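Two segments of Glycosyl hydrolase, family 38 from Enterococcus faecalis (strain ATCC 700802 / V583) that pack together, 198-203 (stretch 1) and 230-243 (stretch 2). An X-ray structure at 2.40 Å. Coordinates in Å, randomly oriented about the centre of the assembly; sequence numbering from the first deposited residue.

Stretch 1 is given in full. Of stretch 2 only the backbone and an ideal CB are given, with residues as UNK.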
# COMPACT_ATOMS: atom_id res chain seq x y z
N ASN A 198 -3.22 -28.29 21.65
CA ASN A 198 -3.06 -28.31 20.20
C ASN A 198 -2.80 -29.73 19.71
O ASN A 198 -1.99 -30.46 20.29
CB ASN A 198 -1.91 -27.39 19.78
CG ASN A 198 -1.85 -27.19 18.28
OD1 ASN A 198 -2.87 -27.10 17.60
ND2 ASN A 198 -0.63 -27.15 17.74
N GLU A 199 -3.51 -30.11 18.64
CA GLU A 199 -3.35 -31.41 17.99
C GLU A 199 -3.53 -32.56 18.99
O GLU A 199 -2.58 -33.24 19.39
CB GLU A 199 -1.99 -31.50 17.27
CG GLU A 199 -1.74 -30.36 16.31
CD GLU A 199 -0.59 -30.64 15.35
OE1 GLU A 199 -0.46 -31.80 14.91
OE2 GLU A 199 0.17 -29.70 15.05
N ILE A 200 -4.78 -32.75 19.39
CA ILE A 200 -5.15 -33.83 20.30
C ILE A 200 -5.11 -35.15 19.54
O ILE A 200 -5.78 -35.29 18.51
CB ILE A 200 -6.53 -33.58 20.92
CG1 ILE A 200 -6.53 -32.29 21.73
CG2 ILE A 200 -6.94 -34.77 21.78
CD1 ILE A 200 -7.89 -31.91 22.28
N PRO A 201 -4.33 -36.13 19.99
CA PRO A 201 -4.25 -37.40 19.27
C PRO A 201 -5.58 -38.13 19.24
O PRO A 201 -6.30 -38.21 20.24
CB PRO A 201 -3.20 -38.20 20.06
CG PRO A 201 -2.40 -37.16 20.78
CD PRO A 201 -3.36 -36.06 21.10
N SER A 202 -5.92 -38.66 18.06
CA SER A 202 -7.09 -39.50 17.88
C SER A 202 -6.74 -40.98 17.80
O SER A 202 -7.52 -41.77 17.25
CB SER A 202 -7.86 -39.07 16.63
OG SER A 202 -7.07 -39.22 15.46
N GLU A 203 -5.58 -41.37 18.32
CA GLU A 203 -5.17 -42.76 18.41
C GLU A 203 -4.89 -43.11 19.86
O GLU A 203 -4.44 -42.27 20.64
CB GLU A 203 -3.94 -43.04 17.54
CG GLU A 203 -4.19 -42.89 16.05
CD GLU A 203 -5.36 -43.74 15.56
OE1 GLU A 203 -6.26 -43.19 14.90
OE2 GLU A 203 -5.37 -44.95 15.85
N UNK A 230 -6.60 -25.38 25.32
CA UNK A 230 -6.68 -24.51 24.15
C UNK A 230 -6.25 -25.30 22.92
O UNK A 230 -5.06 -25.56 22.72
CB UNK A 230 -5.81 -23.26 24.33
N UNK A 231 -7.22 -25.66 22.08
CA UNK A 231 -6.99 -26.52 20.92
C UNK A 231 -6.66 -25.65 19.71
O UNK A 231 -7.49 -25.38 18.84
CB UNK A 231 -8.21 -27.40 20.64
N UNK A 232 -5.41 -25.21 19.66
CA UNK A 232 -4.94 -24.38 18.57
C UNK A 232 -3.63 -23.73 18.91
O UNK A 232 -3.08 -23.90 20.00
CB UNK A 232 -5.98 -23.31 18.22
N UNK A 233 -3.12 -22.96 17.94
CA UNK A 233 -1.85 -22.26 18.07
C UNK A 233 -1.72 -21.28 16.90
O UNK A 233 -2.67 -21.09 16.13
CB UNK A 233 -0.68 -23.24 18.10
N UNK A 234 -0.56 -20.63 16.77
CA UNK A 234 -0.35 -19.62 15.75
C UNK A 234 -0.52 -20.20 14.35
O UNK A 234 0.22 -21.10 13.95
CB UNK A 234 1.04 -19.00 15.90
N UNK A 235 -1.51 -19.68 13.61
CA UNK A 235 -1.77 -20.08 12.23
C UNK A 235 -2.03 -21.58 12.12
O UNK A 235 -1.62 -22.24 11.16
CB UNK A 235 -0.59 -19.69 11.34
N UNK A 236 -2.72 -22.12 13.11
CA UNK A 236 -2.98 -23.56 13.13
C UNK A 236 -4.26 -23.86 12.35
O UNK A 236 -5.30 -23.26 12.62
CB UNK A 236 -3.09 -24.07 14.57
N UNK A 237 -4.21 -24.77 11.38
CA UNK A 237 -5.45 -25.24 10.76
C UNK A 237 -6.33 -25.92 11.80
O UNK A 237 -5.84 -26.54 12.75
CB UNK A 237 -5.15 -26.20 9.61
N UNK A 238 -7.64 -25.80 11.61
CA UNK A 238 -8.58 -26.39 12.57
C UNK A 238 -8.47 -27.90 12.50
O UNK A 238 -8.41 -28.50 11.42
CB UNK A 238 -10.02 -25.94 12.29
N UNK A 239 -8.42 -28.54 13.67
CA UNK A 239 -8.25 -29.99 13.75
C UNK A 239 -9.51 -30.67 13.25
O UNK A 239 -10.55 -30.64 13.93
CB UNK A 239 -7.93 -30.43 15.18
N UNK A 240 -9.43 -31.30 12.08
CA UNK A 240 -10.62 -31.87 11.45
C UNK A 240 -11.17 -33.05 12.24
O UNK A 240 -12.38 -33.30 12.19
CB UNK A 240 -10.30 -32.31 10.02
N UNK A 241 -10.32 -33.78 12.95
CA UNK A 241 -10.75 -34.94 13.73
C UNK A 241 -10.87 -34.63 15.22
O UNK A 241 -10.68 -35.52 16.05
CB UNK A 241 -9.77 -36.10 13.52
N UNK A 242 -11.20 -33.38 15.56
CA UNK A 242 -11.30 -33.00 16.97
C UNK A 242 -12.45 -33.73 17.65
O UNK A 242 -12.37 -34.05 18.84
CB UNK A 242 -11.49 -31.49 17.11
N UNK A 243 -13.52 -34.03 16.91
CA UNK A 243 -14.64 -34.76 17.49
C UNK A 243 -14.25 -36.19 17.85
O UNK A 243 -14.60 -36.69 18.92
CB UNK A 243 -15.82 -34.77 16.52

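Position 230 lies in a strand, and nothing of stretch 1 comes within 5.5 Å of its ideal CB, so many side chains would fit. It is Met230, whose end leads away from stretch 1.

At 231 the CB points sideways, 4.8 Å from Ile200 CD1. A medium side chain, apolar or amide, would suit. Asn231 is found; its ND2 lies 4.1 Å from Ile200 CG1 and donates to the side chain at 239, helping to fix that group.

Position 232 has phi/psi of 165/179, an extended conformation that glycine tolerates best. Its CA lies 3.6 Å from Asn198 OD1, and its ideal CB would point away from stretch 1. The residue is Gly232.

The CB of 233 points toward stretch 1, 3.9 Å from Asn198 ND2. A small or branched side chain could cover that amide, and a polar one might bond to it. Val233 does the former, with CG1 3.4 Å from Asn198 ND2.

Positions 234 and 235 are the central pair of a type II turn, out of reach of stretch 1, which does not restrict them. The positive phi of 58° at 235 favours glycine or asparagine but admits others; the residues are Asp234 and His235.

At 236 the CB points toward stretch 1, 4.3 Å from Asn198 OD1, and the carboxylate of Glu199 lies farther along. A long donor, such as glutamine, lysine or arginine, would suit. Gln236 packs CG 3.3 Å from Asn198 OD1, and its NE2 makes a weak 3.3 Å hydrogen bond to Glu199 OE2.

Positions 237 and 238 are out of reach; phi near -62° at 237 permits proline, and stretch 1 does not restrict 238. They are Pro237 and Val238.

The CB of 239 points toward stretch 1, where Ile200 offers a backbone N-H and a carbonyl. A long side chain that both donates and accepts is ideal. Gln239, extended with chi1 and chi2 both t, accepts from Ile200 N at OE1 (3.1 Å) and donates weakly from NE2 to Ile200 O (2.8 Å). OE1 also receives Asn231 ND2 at 3.0 Å.

Position 240, within a type I turn, is out of reach and accepts many residues; it is Arg240.

At 241 the CB points toward stretch 1, 4.6 Å from Ser202 OG, so a short acceptor fits. Asp241 OD2 accepts from Ser202 OG at 2.8 Å.

Position 242 begins a helix with CB sideways; an apolar chain could reach Ile200. Ile242 does, CD1 to Ile200 CD1 at 3.8 Å.

Stretch 1 sets no limit at 243, so many helix-compatible residues would serve; it is Thr243.

Stretch 2 230-243: MNGVDHQPVQRDIT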
# COMPACT_ATOMS: atom_id res chain seq x y z
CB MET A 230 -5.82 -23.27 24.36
CG MET A 230 -6.31 -22.38 25.49
SD MET A 230 -7.98 -21.77 25.22
CE MET A 230 -7.75 -20.83 23.71
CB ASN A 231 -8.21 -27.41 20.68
CG ASN A 231 -8.10 -28.22 19.41
OD1 ASN A 231 -8.95 -28.11 18.53
ND2 ASN A 231 -7.06 -29.03 19.30
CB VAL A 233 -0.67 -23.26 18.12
CG1 VAL A 233 -0.40 -23.87 16.76
CG2 VAL A 233 0.59 -22.63 18.73
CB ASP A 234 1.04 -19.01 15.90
CG ASP A 234 1.25 -18.37 17.26
OD1 ASP A 234 1.58 -19.09 18.22
OD2 ASP A 234 1.09 -17.13 17.37
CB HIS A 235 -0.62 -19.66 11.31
CG HIS A 235 -0.38 -18.18 11.26
ND1 HIS A 235 0.88 -17.63 11.28
CD2 HIS A 235 -1.25 -17.15 11.18
CE1 HIS A 235 0.78 -16.31 11.22
NE2 HIS A 235 -0.51 -15.99 11.16
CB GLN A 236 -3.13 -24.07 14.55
CG GLN A 236 -3.38 -25.56 14.67
CD GLN A 236 -2.14 -26.39 14.37
OE1 GLN A 236 -1.04 -25.86 14.19
NE2 GLN A 236 -2.30 -27.71 14.33
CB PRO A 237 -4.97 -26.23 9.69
CG PRO A 237 -3.54 -25.87 9.45
CD PRO A 237 -3.02 -25.38 10.76
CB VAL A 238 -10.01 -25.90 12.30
CG1 VAL A 238 -10.47 -26.27 10.89
CG2 VAL A 238 -10.97 -26.44 13.35
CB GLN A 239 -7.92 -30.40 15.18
CG GLN A 239 -7.71 -31.89 15.37
CD GLN A 239 -7.27 -32.24 16.77
OE1 GLN A 239 -6.78 -31.39 17.51
NE2 GLN A 239 -7.45 -33.50 17.15
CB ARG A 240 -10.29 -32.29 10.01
CG ARG A 240 -10.33 -31.15 9.01
CD ARG A 240 -9.59 -31.48 7.73
NE ARG A 240 -10.07 -30.69 6.60
CZ ARG A 240 -9.41 -30.53 5.46
NH1 ARG A 240 -8.22 -31.11 5.30
NH2 ARG A 240 -9.93 -29.80 4.49
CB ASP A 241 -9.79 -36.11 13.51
CG ASP A 241 -8.36 -35.77 13.91
OD1 ASP A 241 -7.95 -34.61 13.71
OD2 ASP A 241 -7.66 -36.66 14.42
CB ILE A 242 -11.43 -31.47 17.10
CG1 ILE A 242 -11.36 -31.05 18.57
CG2 ILE A 242 -12.71 -30.97 16.45
CD1 ILE A 242 -10.06 -31.41 19.25
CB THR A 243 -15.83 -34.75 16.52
OG1 THR A 243 -16.52 -33.50 16.62
CG2 THR A 243 -16.79 -35.89 16.82
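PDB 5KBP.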